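Local coordinates for heme-binding protein A / AI-2 binding protein A (PDB 6OFQ) that binds short peptides such as STSA in the periplasm and probably delivers them to an ABC transporter, at residues 250-255 against 271-276; 256-261 against 508-513. All blocks are in the same frame, centred on the assembly; numbering follows the deposited sequence. Where two conformers were deposited one is given.

Contact 1 of 2, residues 250-255 against 271-276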
loop_
_atom_site.group_PDB
_atom_site.type_symbol
_atom_site.label_atom_id
_atom_site.label_comp_id
_atom_site.label_asym_id
_atom_site.label_seq_id
_atom_site.Cartn_x
_atom_site.Cartn_y
_atom_site.Cartn_z
ATOM N N ASN A 250 13.618 -1.995 15.729
ATOM C CA ASN A 250 12.968 -1.998 17.037
ATOM C C ASN A 250 12.262 -0.677 17.288
ATOM O O ASN A 250 12.870 0.400 17.249
ATOM C CB ASN A 250 13.987 -2.299 18.157
ATOM C CG ASN A 250 13.305 -2.370 19.502
ATOM O OD1 ASN A 250 12.857 -1.401 20.070
ATOM N ND2 ASN A 250 13.191 -3.586 20.034
ATOM N N SER A 251 10.951 -0.736 17.518
ATOM C CA SER A 251 10.170 0.490 17.597
ATOM C C SER A 251 10.463 1.329 18.828
ATOM O O SER A 251 10.271 2.556 18.818
ATOM C CB SER A 251 8.690 0.123 17.531
ATOM O OG SER A 251 8.373 -0.377 16.237
ATOM N N SER A 252 10.909 0.669 19.896
ATOM C CA SER A 252 11.358 1.398 21.089
ATOM C C SER A 252 12.689 2.111 20.808
ATOM O O SER A 252 12.878 3.277 21.151
ATOM C CB SER A 252 11.518 0.495 22.335
ATOM O OG SER A 252 10.259 0.067 22.766
ATOM N N THR A 253 13.624 1.458 20.139
ATOM C CA THR A 253 14.889 2.051 19.721
ATOM C C THR A 253 14.650 3.245 18.793
ATOM O O THR A 253 15.290 4.301 18.865
ATOM C CB THR A 253 15.753 1.024 19.027
ATOM O OG1 THR A 253 15.942 -0.105 19.910
ATOM C CG2 THR A 253 17.122 1.550 18.614
ATOM N N ARG A 254 13.630 3.095 17.927
ATOM C CA ARG A 254 13.283 4.174 16.997
ATOM C C ARG A 254 12.759 5.398 17.749
ATOM O O ARG A 254 13.176 6.517 17.468
ATOM C CB ARG A 254 12.274 3.610 15.956
ATOM C CG ARG A 254 12.121 4.407 14.655
ATOM C CD ARG A 254 11.003 3.875 13.744
ATOM N NE ARG A 254 11.076 2.425 13.662
ATOM C CZ ARG A 254 10.137 1.555 13.969
ATOM N NH1 ARG A 254 8.883 1.881 14.178
ATOM N NH2 ARG A 254 10.565 0.333 14.155
ATOM N N ALA A 255 11.848 5.214 18.711
ATOM C CA ALA A 255 11.416 6.307 19.543
ATOM C C ALA A 255 12.511 6.927 20.383
ATOM O O ALA A 255 12.554 8.148 20.536
ATOM C CB ALA A 255 10.238 5.862 20.384
ATOM N N LEU A 271 2.542 1.810 20.443
ATOM C CA LEU A 271 1.480 2.632 20.898
ATOM C C LEU A 271 1.363 2.861 22.426
ATOM O O LEU A 271 0.868 3.915 22.847
ATOM C CB LEU A 271 0.149 2.140 20.308
ATOM C CG LEU A 271 0.185 2.271 18.775
ATOM C CD1 LEU A 271 -0.759 1.287 18.143
ATOM C CD2 LEU A 271 -0.122 3.725 18.456
ATOM N N ASN A 272 1.984 1.971 23.173
ATOM C CA ASN A 272 2.112 2.304 24.596
ATOM C C ASN A 272 3.222 3.278 24.921
ATOM O O ASN A 272 3.378 3.587 26.103
ATOM C CB ASN A 272 2.220 1.038 25.421
ATOM C CG ASN A 272 3.505 0.316 25.237
ATOM O OD1 ASN A 272 4.357 0.676 24.436
ATOM N ND2 ASN A 272 3.611 -0.810 25.938
ATOM N N GLU A 273 3.924 3.841 23.945
ATOM C CA GLU A 273 4.894 4.905 24.204
ATOM C C GLU A 273 4.414 6.261 23.757
ATOM O O GLU A 273 5.107 7.244 24.009
ATOM C CB GLU A 273 6.232 4.618 23.508
ATOM C CG GLU A 273 6.869 3.342 24.057
ATOM C CD GLU A 273 8.129 2.903 23.349
ATOM O OE1 GLU A 273 8.612 3.658 22.484
ATOM O OE2 GLU A 273 8.602 1.788 23.595
ATOM N N VAL A 274 3.258 6.335 23.104
ATOM C CA VAL A 274 2.810 7.589 22.572
ATOM C C VAL A 274 2.532 8.622 23.642
ATOM O O VAL A 274 2.906 9.789 23.477
ATOM C CB VAL A 274 1.540 7.335 21.717
ATOM C CG1 VAL A 274 0.872 8.659 21.365
ATOM C CG2 VAL A 274 2.002 6.637 20.475
ATOM N N GLU A 275 1.891 8.201 24.735
ATOM C CA GLU A 275 1.615 9.147 25.814
ATOM C C GLU A 275 2.889 9.753 26.382
ATOM O O GLU A 275 2.947 10.967 26.522
ATOM C CB GLU A 275 0.705 8.549 26.894
ATOM C CG GLU A 275 0.579 9.388 28.167
ATOM C CD GLU A 275 -0.120 8.648 29.300
ATOM O OE1 GLU A 275 -1.375 8.671 29.355
ATOM O OE2 GLU A 275 0.609 8.060 30.135
ATOM N N GLN A 276 3.942 8.961 26.596
ATOM C CA GLN A 276 5.245 9.480 27.029
ATOM C C GLN A 276 5.801 10.453 26.014
ATOM O O GLN A 276 6.232 11.543 26.379
ATOM C CB GLN A 276 6.289 8.397 27.372
ATOM C CG GLN A 276 7.778 8.698 27.091
ATOM C CD GLN A 276 8.777 7.527 27.162
ATOM O OE1 GLN A 276 8.816 6.639 26.301
ATOM N NE2 GLN A 276 9.668 7.574 28.151
HETATM O O HOH W 1 7.907 3.493 19.761
HETATM O O HOH W 2 11.675 4.118 23.536
#
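Glu-273 reaches across to the start of helix 251-259, where its carboxylate meets Ser-252 with one oxygen and Ala-255 with the other. The hydroxyl of Ser-252 donates to the carboxylate: Ser-252 OG lies 2.5 Å from Glu-273 OE2, on the syn lone pair, the side facing the second oxygen. Glu-273 CG stands anti to its carbonyl carbon (chi1 -63°) and the chain then runs extended (chi2 175°), which carries the carboxylate the full length of the side chain to the helix. OE2 also takes a weak hydrogen bond from Asn-270 ND2. On the other branch, Glu-273 OE1 rests 3.5 Å from Ala-255 CB and is served by water. One water donates to Ser-251 O at 2.7 Å and to Glu-273 OE1 at 2.8 Å. A second water near Ser-252 O lies farther from the carboxylate.

The helix starts at this spot. Asn-250 is its N-cap, with Asn-250 OD1 accepting from Thr-253 N at 3.0 Å in a fairly straight bond (160°) and more weakly from Ser-252 N. The carboxylate lies at the flank of this capped end, satisfied by the hydroxyl of Ser-252, by Asn-270 and by water. Farther round the helix, the guanidinium of Arg-254 binds the carbonyls of Ile-248 and Thr-267, tying the helix to the chain on both sides of it.

Contact 2 of 2, residues 256-261 against 508-513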
loop_
_atom_site.group_PDB
_atom_site.type_symbol
_atom_site.label_atom_id
_atom_site.label_comp_id
_atom_site.label_asym_id
_atom_site.label_seq_id
_atom_site.Cartn_x
_atom_site.Cartn_y
_atom_site.Cartn_z
ATOM N N LEU A 256 13.429 6.095 20.876
ATOM C CA LEU A 256 14.564 6.678 21.574
ATOM C C LEU A 256 15.423 7.558 20.684
ATOM O O LEU A 256 15.867 8.659 21.068
ATOM C CB LEU A 256 15.428 5.593 22.221
ATOM C CG LEU A 256 16.659 6.099 22.992
ATOM C CD1 LEU A 256 16.297 7.066 24.103
ATOM C CD2 LEU A 256 17.375 4.813 23.459
ATOM N N ALA A 257 15.566 7.144 19.420
ATOM C CA ALA A 257 16.264 7.948 18.460
ATOM C C ALA A 257 15.548 9.297 18.179
ATOM O O ALA A 257 16.199 10.315 17.898
ATOM C CB ALA A 257 16.518 7.178 17.179
ATOM N N LEU A 258 14.213 9.332 18.259
ATOM C CA LEU A 258 13.509 10.581 18.177
ATOM C C LEU A 258 13.785 11.412 19.388
ATOM O O LEU A 258 14.016 12.622 19.265
ATOM C CB LEU A 258 12.016 10.347 17.997
ATOM C CG LEU A 258 11.230 11.628 17.785
ATOM C CD1 LEU A 258 11.483 12.287 16.428
ATOM C CD2 LEU A 258 9.737 11.315 17.858
ATOM N N ARG A 259 13.759 10.791 20.554
ATOM C CA ARG A 259 13.961 11.507 21.818
ATOM C C ARG A 259 15.357 12.127 21.882
ATOM O O ARG A 259 15.522 13.149 22.556
ATOM C CB ARG A 259 13.704 10.506 22.957
ATOM C CG ARG A 259 12.235 10.313 23.171
ATOM C CD ARG A 259 12.014 9.129 24.116
ATOM N NE ARG A 259 12.766 9.204 25.380
ATOM C CZ ARG A 259 13.073 8.124 26.091
ATOM N NH1 ARG A 259 12.766 6.921 25.597
ATOM N NH2 ARG A 259 13.670 8.255 27.279
ATOM N N THR A 260 16.361 11.507 21.302
ATOM C CA THR A 260 17.715 12.064 21.288
ATOM C C THR A 260 17.952 13.000 20.103
ATOM O O THR A 260 19.023 13.586 19.960
ATOM C CB THR A 260 18.777 10.962 21.263
ATOM O OG1 THR A 260 18.730 10.243 20.023
ATOM C CG2 THR A 260 18.679 9.998 22.423
ATOM N N GLY A 261 16.996 13.104 19.189
ATOM C CA GLY A 261 17.165 13.867 17.957
ATOM C C GLY A 261 17.994 13.246 16.853
ATOM O O GLY A 261 18.220 13.870 15.805
ATOM N N PRO A 508 4.891 10.251 15.336
ATOM C CA PRO A 508 5.698 11.184 16.140
ATOM C C PRO A 508 6.819 11.872 15.373
ATOM O O PRO A 508 7.414 11.279 14.457
ATOM C CB PRO A 508 6.359 10.227 17.150
ATOM C CG PRO A 508 5.601 8.937 17.090
ATOM C CD PRO A 508 5.141 8.842 15.655
ATOM N N HIS A 509 7.016 13.157 15.642
ATOM C CA HIS A 509 8.093 13.879 15.009
ATOM C C HIS A 509 8.534 15.030 15.860
ATOM O O HIS A 509 7.872 15.422 16.809
ATOM C CB HIS A 509 7.696 14.350 13.605
ATOM C CG HIS A 509 6.500 15.227 13.587
ATOM N ND1 HIS A 509 6.540 16.597 13.730
ATOM C CD2 HIS A 509 5.189 14.914 13.496
ATOM C CE1 HIS A 509 5.323 17.097 13.653
ATOM N NE2 HIS A 509 4.486 16.089 13.542
ATOM N N LEU A 510 9.728 15.532 15.555
ATOM C CA LEU A 510 10.124 16.787 16.184
ATOM C C LEU A 510 9.229 17.969 15.805
ATOM O O LEU A 510 8.727 18.015 14.670
ATOM C CB LEU A 510 11.614 17.095 15.898
ATOM C CG LEU A 510 12.600 16.027 16.239
ATOM C CD1 LEU A 510 13.990 16.391 15.775
ATOM C CD2 LEU A 510 12.664 15.729 17.722
ATOM N N SER A 511 9.022 18.882 16.750
ATOM C CA SER A 511 8.196 20.068 16.502
ATOM C C SER A 511 8.663 20.922 15.343
ATOM O O SER A 511 7.820 21.505 14.646
ATOM C CB SER A 511 8.068 20.921 17.765
ATOM O OG SER A 511 9.350 21.350 18.181
ATOM N N LYS A 512 9.979 20.933 15.092
ATOM C CA LYS A 512 10.520 21.726 13.984
ATOM C C LYS A 512 10.142 21.152 12.623
ATOM O O LYS A 512 10.296 21.818 11.613
ATOM C CB LYS A 512 12.070 21.783 13.988
ATOM C CG LYS A 512 12.792 20.468 13.702
ATOM C CD LYS A 512 14.336 20.391 13.554
ATOM C CE LYS A 512 14.903 20.237 14.931
ATOM N NZ LYS A 512 16.399 20.303 14.927
ATOM N N VAL A 513 9.725 19.896 12.546
ATOM C CA VAL A 513 9.368 19.287 11.251
ATOM C C VAL A 513 7.903 19.660 10.945
ATOM O O VAL A 513 7.004 19.279 11.684
ATOM C CB VAL A 513 9.568 17.754 11.264
ATOM C CG1 VAL A 513 9.090 17.143 9.944
ATOM C CG2 VAL A 513 11.020 17.404 11.565
#
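Leu-258 holds CG anti to its backbone N (chi1 -175°), and this torsion sends its two methyls out from helix 251-259 onto the end of strand 497-510. Leu-510 has CG anti to the carbonyl carbon instead (chi1 -53°), which brings its branch back to the helix although its CB does not point there directly. The two leucines slide past each other in opposite directions, Leu-258 CD1 lying 3.9 Å from Leu-510 CD2. Leu-510 CD2 also lies 3.7 Å from Leu-258 O. The other methyl of Leu-258 turns to the proline: Leu-258 CD2 is 3.6 Å from Pro-508 CB, and the two side chains cross at about a right angle. Leu-258 thus straddles His-509, whose side chain leaves the strand on the far side.

There the imidazole is held by both nitrogens. His-509 ND1 donates to Leu-510 O over 2.8 Å, close to the ring plane but well above the carbonyl plane, and NE2 bonds to Asp-286 OD1. Val-513 N, closing a type I turn, approaches Leu-510 O from the opposite face. The helix ends in a Schellman motif at Gly-261, whose N bonds to Leu-258 O.

The end of strand 497-510 runs between Met-264 and Met-266, paired with Leu-510 and Pro-508, and strand 283-288, where Val-284 pairs with His-509; Leu-258 packs the helix end over it in plain structural packing that includes Ile-283.

Both contacts use helix 251-259, contact 1 its N-terminal part and contact 2 its C-terminal turn, and their centres lie about 11 Å apart. Contact 1 is partly buried and polar, joining segments close in sequence through a carboxylate, a hydroxyl and water. Contact 2 is buried and apolar, and unites parts of the chain 247 residues apart, with nearly twice the buried surface (197 against 109 Å²). The helix is thus held to the segment leading into helix 274-278 at one end and to strand 497-510 at the other. The contacts also meet directly, where Gln-276 NE2 packs 4.0 Å from Arg-259 CZ.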